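Side-chain contacts in Cif (Cell cycle inhibiting factor) (Escherichia coli, PDB 3EFY), which deamidates a glutamine side chain of host NEDD8, thereby shutting down cullin-RING ubiquitin ligases and inhibiting the host cell cycle: residues Ile171-Asn174 against Ile175-Lys179; Ala16-Lys19 against Leu20-Lys24. One frame throughout, in Å; residues are numbered along the deposited sequence.

Contact 1: Ile171-Asn174 against Ile175-Lys179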
loop_
_atom_site.group_PDB
_atom_site.type_symbol
_atom_site.label_atom_id
_atom_site.label_comp_id
_atom_site.label_asym_id
_atom_site.label_seq_id
_atom_site.Cartn_x
_atom_site.Cartn_y
_atom_site.Cartn_z
ATOM N N ILE A 171 -7.104 1.675 -8.940
ATOM C CA ILE A 171 -7.726 1.459 -7.611
ATOM C C ILE A 171 -8.173 -0.000 -7.525
ATOM O O ILE A 171 -7.975 -0.664 -6.495
ATOM C CB ILE A 171 -8.820 2.515 -7.263
ATOM C CG1 ILE A 171 -9.507 2.205 -5.914
ATOM C CG2 ILE A 171 -9.930 2.594 -8.317
ATOM C CD1 ILE A 171 -8.571 2.181 -4.708
ATOM N N GLU A 172 -8.713 -0.526 -8.625
ATOM C CA GLU A 172 -9.181 -1.906 -8.633
ATOM C C GLU A 172 -8.028 -2.844 -8.365
ATOM O O GLU A 172 -8.156 -3.714 -7.532
ATOM C CB GLU A 172 -9.836 -2.270 -9.976
ATOM C CG GLU A 172 -11.171 -1.656 -10.242
ATOM C CD GLU A 172 -11.651 -1.882 -11.682
ATOM O OE1 GLU A 172 -12.661 -1.249 -12.046
ATOM O OE2 GLU A 172 -11.022 -2.683 -12.432
ATOM N N LYS A 173 -6.896 -2.671 -9.065
ATOM C CA LYS A 173 -5.721 -3.497 -8.897
ATOM C C LYS A 173 -5.182 -3.402 -7.468
ATOM O O LYS A 173 -4.863 -4.416 -6.855
ATOM C CB LYS A 173 -4.623 -3.072 -9.875
ATOM C CG LYS A 173 -3.229 -3.605 -9.549
ATOM C CD LYS A 173 -2.061 -2.836 -10.246
ATOM C CE LYS A 173 -2.031 -1.259 -9.989
ATOM N NZ LYS A 173 -1.141 -0.716 -8.872
ATOM N N ASN A 174 -5.091 -2.183 -6.924
ATOM C CA ASN A 174 -4.577 -2.039 -5.567
ATOM C C ASN A 174 -5.452 -2.631 -4.460
ATOM O O ASN A 174 -4.943 -3.085 -3.444
ATOM C CB ASN A 174 -4.225 -0.572 -5.270
ATOM C CG ASN A 174 -2.996 -0.103 -6.071
ATOM O OD1 ASN A 174 -2.149 -0.915 -6.457
ATOM N ND2 ASN A 174 -2.901 1.194 -6.314
ATOM N N ILE A 175 -6.764 -2.646 -4.670
ATOM C CA ILE A 175 -7.663 -3.278 -3.695
ATOM C C ILE A 175 -7.463 -4.778 -3.743
ATOM O O ILE A 175 -7.419 -5.410 -2.713
ATOM C CB ILE A 175 -9.112 -2.928 -3.930
ATOM C CG1 ILE A 175 -9.361 -1.453 -3.586
ATOM C CG2 ILE A 175 -10.038 -3.829 -3.051
ATOM C CD1 ILE A 175 -10.683 -0.914 -4.101
ATOM N N GLU A 176 -7.316 -5.341 -4.942
ATOM C CA GLU A 176 -6.989 -6.766 -5.031
ATOM C C GLU A 176 -5.692 -7.103 -4.292
ATOM O O GLU A 176 -5.583 -8.108 -3.601
ATOM C CB GLU A 176 -6.967 -7.239 -6.487
ATOM C CG GLU A 176 -8.340 -7.252 -7.119
ATOM C CD GLU A 176 -9.351 -8.080 -6.307
ATOM O OE1 GLU A 176 -9.057 -9.269 -6.007
ATOM O OE2 GLU A 176 -10.428 -7.543 -5.950
ATOM N N ILE A 177 -4.680 -6.243 -4.426
ATOM C CA ILE A 177 -3.442 -6.452 -3.722
ATOM C C ILE A 177 -3.597 -6.394 -2.212
ATOM O O ILE A 177 -3.095 -7.282 -1.501
ATOM C CB ILE A 177 -2.350 -5.438 -4.234
ATOM C CG1 ILE A 177 -1.995 -5.689 -5.700
ATOM C CG2 ILE A 177 -1.136 -5.506 -3.335
ATOM C CD1 ILE A 177 -1.464 -4.420 -6.398
ATOM N N ILE A 178 -4.302 -5.395 -1.687
ATOM C CA ILE A 178 -4.454 -5.285 -0.242
ATOM C C ILE A 178 -5.216 -6.500 0.350
ATOM O O ILE A 178 -4.842 -6.981 1.424
ATOM C CB ILE A 178 -5.002 -3.896 0.172
ATOM C CG1 ILE A 178 -4.652 -3.565 1.625
ATOM C CG2 ILE A 178 -6.452 -3.782 -0.051
ATOM C CD1 ILE A 178 -4.958 -2.088 2.001
ATOM N N LYS A 179 -6.194 -7.013 -0.381
ATOM C CA LYS A 179 -6.977 -8.152 0.118
ATOM C C LYS A 179 -6.077 -9.372 0.149
ATOM O O LYS A 179 -6.090 -10.126 1.117
ATOM C CB LYS A 179 -8.193 -8.429 -0.764
ATOM C CG LYS A 179 -9.233 -7.354 -0.704
ATOM C CD LYS A 179 -10.545 -7.792 -1.359
ATOM C CE LYS A 179 -10.458 -7.795 -2.841
ATOM N NZ LYS A 179 -11.747 -8.310 -3.464
HETATM O O HOH W 1 -10.820 -4.804 -6.883
#

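Contact 2: Ala16-Lys19 against Leu20-Lys24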
loop_
_atom_site.group_PDB
_atom_site.type_symbol
_atom_site.label_atom_id
_atom_site.label_comp_id
_atom_site.label_asym_id
_atom_site.label_seq_id
_atom_site.Cartn_x
_atom_site.Cartn_y
_atom_site.Cartn_z
ATOM N N ALA A 16 -3.160 6.321 3.330
ATOM C CA ALA A 16 -3.231 4.985 2.819
ATOM C C ALA A 16 -4.245 4.869 1.662
ATOM O O ALA A 16 -4.024 4.131 0.724
ATOM C CB ALA A 16 -3.577 4.027 3.932
ATOM N N ILE A 17 -5.344 5.570 1.784
ATOM C CA ILE A 17 -6.345 5.635 0.735
ATOM C C ILE A 17 -5.782 6.304 -0.521
ATOM O O ILE A 17 -5.975 5.791 -1.650
ATOM C CB ILE A 17 -7.622 6.324 1.188
ATOM C CG1 ILE A 17 -8.310 5.542 2.306
ATOM C CG2 ILE A 17 -8.583 6.469 -0.017
ATOM C CD1 ILE A 17 -9.351 6.333 3.014
ATOM N N MET A 18 -5.008 7.385 -0.366
ATOM C CA MET A 18 -4.341 7.987 -1.518
ATOM C C MET A 18 -3.428 6.973 -2.218
ATOM O O MET A 18 -3.415 6.904 -3.453
ATOM C CB MET A 18 -3.555 9.238 -1.114
ATOM C CG MET A 18 -4.428 10.352 -0.594
ATOM S SD MET A 18 -5.601 11.027 -1.789
ATOM C CE MET A 18 -4.507 12.099 -2.770
ATOM N N LYS A 19 -2.687 6.178 -1.446
ATOM C CA LYS A 19 -1.808 5.152 -2.042
ATOM C C LYS A 19 -2.642 4.122 -2.839
ATOM O O LYS A 19 -2.252 3.701 -3.949
ATOM C CB LYS A 19 -0.981 4.439 -0.980
ATOM C CG LYS A 19 0.030 5.355 -0.297
ATOM C CD LYS A 19 0.881 4.566 0.704
ATOM C CE LYS A 19 1.916 5.469 1.438
ATOM N NZ LYS A 19 2.536 4.749 2.633
ATOM N N LEU A 20 -3.785 3.730 -2.287
ATOM C CA LEU A 20 -4.667 2.793 -2.993
ATOM C C LEU A 20 -5.119 3.330 -4.324
ATOM O O LEU A 20 -5.199 2.596 -5.316
ATOM C CB LEU A 20 -5.908 2.430 -2.132
ATOM C CG LEU A 20 -5.565 1.464 -0.989
ATOM C CD1 LEU A 20 -6.780 1.313 -0.078
ATOM C CD2 LEU A 20 -5.133 0.068 -1.492
ATOM N N PHE A 21 -5.466 4.610 -4.372
ATOM C CA PHE A 21 -5.917 5.196 -5.642
ATOM C C PHE A 21 -4.810 5.411 -6.652
ATOM O O PHE A 21 -5.057 5.329 -7.852
ATOM C CB PHE A 21 -6.635 6.518 -5.426
ATOM C CG PHE A 21 -8.106 6.341 -5.060
ATOM C CD1 PHE A 21 -9.101 6.312 -6.019
ATOM C CD2 PHE A 21 -8.497 6.117 -3.753
ATOM C CE1 PHE A 21 -10.430 6.099 -5.677
ATOM C CE2 PHE A 21 -9.804 5.913 -3.430
ATOM C CZ PHE A 21 -10.787 5.894 -4.376
ATOM N N LEU A 22 -3.629 5.756 -6.174
ATOM C CA LEU A 22 -2.562 6.348 -6.999
ATOM C C LEU A 22 -1.329 5.521 -7.268
ATOM O O LEU A 22 -0.668 5.744 -8.305
ATOM C CB LEU A 22 -2.126 7.672 -6.393
ATOM C CG LEU A 22 -3.238 8.690 -6.194
ATOM C CD1 LEU A 22 -2.768 9.971 -5.431
ATOM C CD2 LEU A 22 -3.888 9.105 -7.537
ATOM N N ASP A 23 -0.990 4.583 -6.393
ATOM C CA ASP A 23 0.272 3.876 -6.550
ATOM C C ASP A 23 0.246 2.956 -7.760
ATOM O O ASP A 23 -0.728 2.260 -8.023
ATOM C CB ASP A 23 0.629 3.094 -5.316
ATOM C CG ASP A 23 1.141 3.972 -4.161
ATOM O OD1 ASP A 23 1.128 5.188 -4.296
ATOM O OD2 ASP A 23 1.519 3.401 -3.121
ATOM N N LYS A 24 1.332 2.994 -8.508
ATOM C CA LYS A 24 1.476 2.184 -9.697
ATOM C C LYS A 24 2.937 2.025 -10.008
ATOM O O LYS A 24 3.768 2.550 -9.311
ATOM C CB LYS A 24 0.708 2.835 -10.849
ATOM C CG LYS A 24 1.150 4.145 -11.232
ATOM C CD LYS A 24 0.180 4.820 -12.183
ATOM C CE LYS A 24 0.827 6.033 -12.838
ATOM N NZ LYS A 24 1.202 7.220 -11.973
#

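Contact 1: Ile171-Asn174 against Ile175-Lys179
E172 O is met twice: E176 N donates to it from the next turn at 3.2 Å, nearly straight at 167°, and a water sits 3.0 Å from it. That same water lies 2.9 Å from E176 OE2, bridging the two, so it ties the glutamate's carboxylate back to the peptide one turn earlier. The bend of the E176 chain at its second torsion (chi2 -55°) turns the carboxylate across the helix surface, about level with its own CA. K179 NZ meets OE2 there too, closing a salt bridge on its syn side, at 2.9 Å and somewhat out of the carboxylate plane.

On the buried side, I171 turns CG1 away from its own N (chi1 176°), and CG1 and CD1 both meet I175 CD1 at 3.8 Å, the two side chains crossing at a slant. Further round, I177 lies alongside K173 and N174, its CD1 3.7 Å from K173 CG and 3.6 Å from N174 OD1. K173 curls at its far end so that NZ reaches N174 OD1 at 2.6 Å, coming from above the carbonyl plane. L188 of the second subunit packs on I171 and I175, and V12 of that subunit on I177. The spacing is that of an amphipathic alpha helix, with i to i+4 isoleucine contacts on one side and an i to i+3 glutamate-lysine salt bridge on another.

Contact 2: Ala16-Lys19 against Leu20-Lys24
K19 O takes the N-H of D23 at 2.9 Å and 162°, and a weak second one from L22 N at 3.3 Å; this is the C-terminal end of an alpha helix, and D23 is the first residue to leave helical angles. One turn back the ordinary i to i+4 bonds hold: A16 O is satisfied by L20 N, I17 O by F21 N, and M18 O by L22 N, this last noticeably bent at 134°. At the helix end, carbonyls of the last turn and just past it are met from helix 168-184: N174 ND2 donates to L20 O and D23 O, and K173 NZ also to D23 O. D23 OD1 takes the backbone N of Y29.

The carboxylate of D23 swings back beside K19, with OD2 3.5 Å from K19 CB. The lysine runs extended past it, leaving NZ 6.0 Å from this OD2; its salt bridge is instead with D23 OD2 of the second subunit.

I17 CG2 is set opposite its own N across the CA-CB bond, which brings it alongside the F21 ring, 3.7 Å from CE2. Y166 meets that ring edge-to-face, while V56 of strand 54-61 packs on M18, F21 and L22. M18 bends at chi2 and again at chi3, turning CE toward L22, 3.8 Å from its CD1. At the F21 ring edge, in the ring plane, I17 O lies 3.3 Å from CD2.

Overall arrangement
Contact 2 comes first along the chain, at the end of helix 10-22, and contact 1 follows much later on the C-terminal helix 168-184. Their centres are 10 Å apart, and they touch: I171 CD1 packs against L20 O at 3.5 Å. Helix 10-22 lies between the antiparallel sheet, whose strands 54-61 and 159-166 it packs on, and helix 168-184. Both contacts also face the second subunit, I178 meeting its own counterpart there. Helix 10-22 begins at C10, the probable catalytic cysteine, and I17 is about 7 Å, side chain to side chain, from Q86, another probable active-site residue; contact 2 therefore lies between these residues and the surface that meets the second subunit.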